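Local coordinates for protein endo-beta-mannanase (Opitutaceae bacterium TAV5, PDB 7BOB) that probably releases mannose units from the ends of beta-1,4-linked mannan chains, as an exo-beta-1,4-mannosidase of glycoside hydrolase family 5, at residues T2-S5 against S6-R10; L84-A87 against C88-G92. All coordinates share one frame; numbering follows the deposited sequence.

How the contacts relate
From the N terminus, contact 1 comes first: 2-5 and 6-10 form a beta hairpin joined by a type I turn, the pairing of 2-3 with 9-10 closing the loop. Contact 2 follows, where 84-87 runs without a break into 88-92 and helix 75-89 ends in a Schellman motif. The two lie in series along the chain, neither nested nor crossed, with centres about 23 Å apart and nearest atoms about 13 Å apart. Both border the eight-stranded parallel sheet, the (beta/alpha)8 barrel expected of family 5: contact 1 packs beside strand 311-316, whereas contact 2 belongs to the helix that covers strand 56-62 and leads into strand 94-101.

Contact 1: T2-S5 against S6-R10; sequences TIDS and SGYFR
Thr2 and Arg10 form an antiparallel hydrogen-bonded pair, Ile3 and Phe9 the adjoining non-hydrogen-bonded pair, and a type I turn from Asp4 to Gly7, closed by Gly7 N to Asp4 O at 2.9 Å, joins the two strands into a hairpin. The first pair is tied in both directions, Arg10 N to Thr2 O at 2.7 Å and Thr2 N to Arg10 O at 3.0 Å. Asp4 N continues the pairing with a bond to Tyr8 O of 2.8 Å. The carboxylate of Asp4 folds back over the turn because chi1 of 70° sets CG between its own N and C. From there OD1 accepts Tyr8 N at 2.9 Å, met from above the carboxylate plane, and takes a weak second bond from Ser6 N. Its other oxygen, OD2, forms a salt bridge to Arg10 NH2 at 3.2 Å; because this oxygen lies over a guanidinium face, well out of the plane, the attraction is one of charge without a directed N-H. The two planes are 55° apart. Arg16 NH2 also pairs with OD2, while Arg10 NH1 bonds to Gly14 O. Beside this group, Thr2 CG2 touches Arg10 CB. On the other side of the hairpin, Ile3 CD1 sits 4.0 Å from the centroid of the Phe9 ring and 9° off its normal, a CH-pi contact over the face. Gly7 ends the turn with a positive phi. The hairpin borders strand 311-316: Tyr8 and Phe9 pack on Asn312, whose ND2 bonds to Gly7 O, while Ile3 leans on Val236 and Pro276, just before strands 237-241 and 277-282.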
loop_
_atom_site.group_PDB
_atom_site.type_symbol
_atom_site.label_atom_id
_atom_site.label_comp_id
_atom_site.label_asym_id
_atom_site.label_seq_id
_atom_site.Cartn_x
_atom_site.Cartn_y
_atom_site.Cartn_z
ATOM N N THR A 2 -9.991 -36.750 25.998
ATOM C CA THR A 2 -11.264 -36.184 25.575
ATOM C C THR A 2 -11.401 -34.768 26.139
ATOM O O THR A 2 -10.687 -34.384 27.070
ATOM C CB THR A 2 -12.406 -37.120 26.019
ATOM O OG1 THR A 2 -13.539 -36.965 25.163
ATOM C CG2 THR A 2 -12.816 -36.849 27.430
ATOM N N ILE A 3 -12.303 -33.973 25.551
ATOM C CA ILE A 3 -12.635 -32.638 26.066
ATOM C C ILE A 3 -14.038 -32.694 26.668
ATOM O O ILE A 3 -15.002 -33.043 25.975
ATOM C CB ILE A 3 -12.551 -31.551 24.977
ATOM C CG1 ILE A 3 -11.117 -31.403 24.467
ATOM C CG2 ILE A 3 -13.030 -30.184 25.525
ATOM C CD1 ILE A 3 -10.171 -30.823 25.514
ATOM N N ASP A 4 -14.165 -32.339 27.947
ATOM C CA ASP A 4 -15.477 -32.390 28.591
ATOM C C ASP A 4 -16.325 -31.167 28.211
ATOM O O ASP A 4 -15.882 -30.258 27.497
ATOM C CB ASP A 4 -15.343 -32.555 30.115
ATOM C CG ASP A 4 -14.799 -31.309 30.843
ATOM O OD1 ASP A 4 -14.919 -30.161 30.333
ATOM O OD2 ASP A 4 -14.259 -31.503 31.971
ATOM N N SER A 5 -17.568 -31.159 28.712
ATOM C CA SER A 5 -18.589 -30.194 28.307
ATOM C C SER A 5 -18.261 -28.764 28.711
ATOM O O SER A 5 -18.798 -27.832 28.106
ATOM C CB SER A 5 -19.940 -30.587 28.912
ATOM O OG SER A 5 -19.937 -30.400 30.327
ATOM N N SER A 6 -17.435 -28.571 29.736
ATOM C CA SER A 6 -16.965 -27.254 30.144
ATOM C C SER A 6 -15.654 -26.843 29.464
ATOM O O SER A 6 -15.037 -25.862 29.894
ATOM C CB SER A 6 -16.799 -27.210 31.661
ATOM O OG SER A 6 -17.874 -27.878 32.288
ATOM N N GLY A 7 -15.215 -27.574 28.435
ATOM C CA GLY A 7 -14.018 -27.223 27.694
ATOM C C GLY A 7 -12.692 -27.676 28.273
ATOM O O GLY A 7 -11.653 -27.116 27.901
ATOM N N TYR A 8 -12.676 -28.681 29.149
ATOM C CA TYR A 8 -11.450 -29.086 29.826
ATOM C C TYR A 8 -10.970 -30.453 29.342
ATOM O O TYR A 8 -11.764 -31.297 28.911
ATOM C CB TYR A 8 -11.639 -29.101 31.349
ATOM C CG TYR A 8 -11.739 -27.700 31.903
ATOM C CD1 TYR A 8 -12.976 -27.065 32.048
ATOM C CD2 TYR A 8 -10.596 -26.995 32.240
ATOM C CE1 TYR A 8 -13.063 -25.768 32.527
ATOM C CE2 TYR A 8 -10.673 -25.695 32.725
ATOM C CZ TYR A 8 -11.903 -25.084 32.864
ATOM O OH TYR A 8 -11.949 -23.785 33.334
ATOM N N PHE A 9 -9.648 -30.632 29.384
ATOM C CA PHE A 9 -9.029 -31.917 29.093
ATOM C C PHE A 9 -9.448 -32.991 30.101
ATOM O O PHE A 9 -9.542 -32.744 31.308
ATOM C CB PHE A 9 -7.512 -31.772 29.132
ATOM C CG PHE A 9 -6.939 -31.130 27.914
ATOM C CD1 PHE A 9 -6.813 -29.753 27.842
ATOM C CD2 PHE A 9 -6.535 -31.902 26.835
ATOM C CE1 PHE A 9 -6.283 -29.165 26.718
ATOM C CE2 PHE A 9 -6.012 -31.326 25.713
ATOM C CZ PHE A 9 -5.880 -29.951 25.649
ATOM N N ARG A 10 -9.657 -34.204 29.596
ATOM C CA ARG A 10 -9.868 -35.381 30.424
ATOM C C ARG A 10 -8.948 -36.502 29.960
ATOM O O ARG A 10 -8.763 -36.700 28.757
ATOM C CB ARG A 10 -11.329 -35.826 30.369
ATOM C CG ARG A 10 -12.132 -35.310 31.536
ATOM C CD ARG A 10 -13.508 -35.954 31.626
ATOM N NE ARG A 10 -14.473 -35.004 32.189
ATOM C CZ ARG A 10 -14.525 -34.643 33.472
ATOM N NH1 ARG A 10 -13.686 -35.169 34.365
ATOM N NH2 ARG A 10 -15.431 -33.762 33.867
#

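Contact 2: L84-A87 against C88-G92; sequences LLDA and CGERG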
loop_
_atom_site.group_PDB
_atom_site.type_symbol
_atom_site.label_atom_id
_atom_site.label_comp_id
_atom_site.label_asym_id
_atom_site.label_seq_id
_atom_site.Cartn_x
_atom_site.Cartn_y
_atom_site.Cartn_z
ATOM N N LEU A 84 12.180 -39.959 22.797
ATOM C CA LEU A 84 11.623 -38.817 23.513
ATOM C C LEU A 84 10.255 -39.148 24.092
ATOM O O LEU A 84 10.013 -38.914 25.277
ATOM C CB LEU A 84 11.535 -37.595 22.588
ATOM C CG LEU A 84 11.159 -36.232 23.166
ATOM C CD1 LEU A 84 12.066 -35.854 24.321
ATOM C CD2 LEU A 84 11.239 -35.165 22.054
ATOM N N LEU A 85 9.340 -39.680 23.267
ATOM C CA LEU A 85 8.003 -40.022 23.748
ATOM C C LEU A 85 8.081 -40.930 24.957
ATOM O O LEU A 85 7.371 -40.731 25.957
ATOM C CB LEU A 85 7.205 -40.703 22.642
ATOM C CG LEU A 85 6.916 -39.807 21.438
ATOM C CD1 LEU A 85 6.448 -40.618 20.238
ATOM C CD2 LEU A 85 5.873 -38.739 21.834
ATOM N N ASP A 86 8.972 -41.920 24.885
ATOM C CA ASP A 86 9.187 -42.847 25.989
ATOM C C ASP A 86 9.705 -42.125 27.227
ATOM O O ASP A 86 9.166 -42.281 28.328
ATOM C CB ASP A 86 10.171 -43.914 25.521
ATOM C CG ASP A 86 10.068 -45.177 26.299
ATOM O OD1 ASP A 86 9.163 -45.983 25.986
ATOM O OD2 ASP A 86 10.908 -45.360 27.210
ATOM N N ALA A 87 10.733 -41.292 27.056
ATOM C CA ALA A 87 11.319 -40.615 28.208
ATOM C C ALA A 87 10.326 -39.670 28.890
ATOM O O ALA A 87 10.372 -39.529 30.121
ATOM C CB ALA A 87 12.568 -39.861 27.771
ATOM N N CYS A 88 9.442 -38.995 28.124
ATOM C CA CYS A 88 8.421 -38.144 28.744
ATOM C C CYS A 88 7.402 -38.964 29.519
ATOM O O CYS A 88 6.984 -38.565 30.612
ATOM C CB CYS A 88 7.663 -37.299 27.718
ATOM S SG CYS A 88 8.649 -36.177 26.717
ATOM N N GLY A 89 6.945 -40.065 28.926
ATOM C CA GLY A 89 6.035 -40.949 29.626
ATOM C C GLY A 89 6.551 -41.388 30.983
ATOM O O GLY A 89 5.858 -41.258 31.995
ATOM N N GLU A 90 7.790 -41.873 31.030
ATOM C CA GLU A 90 8.340 -42.348 32.297
ATOM C C GLU A 90 8.548 -41.239 33.310
ATOM O O GLU A 90 8.895 -41.534 34.462
ATOM C CB GLU A 90 9.687 -43.051 32.103
ATOM C CG GLU A 90 9.753 -44.009 30.949
ATOM C CD GLU A 90 11.033 -44.844 30.988
ATOM O OE1 GLU A 90 11.975 -44.420 31.714
ATOM O OE2 GLU A 90 11.089 -45.919 30.308
ATOM N N ARG A 91 8.404 -39.977 32.917
ATOM C CA ARG A 91 8.595 -38.886 33.859
ATOM C C ARG A 91 7.312 -38.119 34.112
ATOM O O ARG A 91 7.366 -37.019 34.672
ATOM C CB ARG A 91 9.692 -37.942 33.371
ATOM C CG ARG A 91 11.034 -38.602 33.410
ATOM C CD ARG A 91 12.063 -37.987 32.455
ATOM N NE ARG A 91 13.316 -38.632 32.799
ATOM C CZ ARG A 91 13.730 -39.791 32.279
ATOM N NH1 ARG A 91 13.031 -40.388 31.321
ATOM N NH2 ARG A 91 14.854 -40.341 32.722
ATOM N N GLY A 92 6.165 -38.671 33.722
ATOM C CA GLY A 92 4.898 -38.023 34.009
ATOM C C GLY A 92 4.603 -36.812 33.147
ATOM O O GLY A 92 3.785 -35.970 33.529
#
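Leu84 O receives Cys88 N at 2.9 Å, and the next two residues repeat this i to i+4 pattern: Gly89 N reaches Leu85 O and Glu90 N reaches Asp86 O, each at 3.1 Å. At the following carbonyl a side chain supplies a donor. Arg91 NH1 bonds to Ala87 O at 3.0 Å, and the oxygen lies at the guanidinium edge, almost exactly in its plane. The bond is straight at hydrogen (167°), although the donor approaches from the flank of the carbonyl, at a C=O...N angle of 113°. An extended Arg91 chain from CG to NE carries the group back along the helix, and its CD passes 3.3 Å from the same Ala87 O. Arg91 NE is taken by Asp47 OD1 in a salt bridge; two bonds, NH1 to Ala87 O and NE to Asp47 OD1, thus hold the guanidinium and limit its rotation. Glu90 reaches across Asp86 at a slant, bringing OE2 within 3.2 Å of Asp86 OD2. The two carboxylates, turned 60° to each other, carry like charge, which may raise the proton affinity of one of them. On another side of the helix Leu84 CD1 meets Cys88 SG at 4.2 Å. Gly92, at positive phi, is the C-prime residue of the Schellman motif that ends the helix, with Gly92 N bonded to Gly89 O and Leu93 N to Cys88 O. After Gly92 the chain passes through Leu93 into strand 94-101. Ala87 and Arg91 pack against helix 39-51 through Leu46, Leu84 and Leu85 rest on Phe59 of strand 56-62, and Cys88 covers Val57 of that strand.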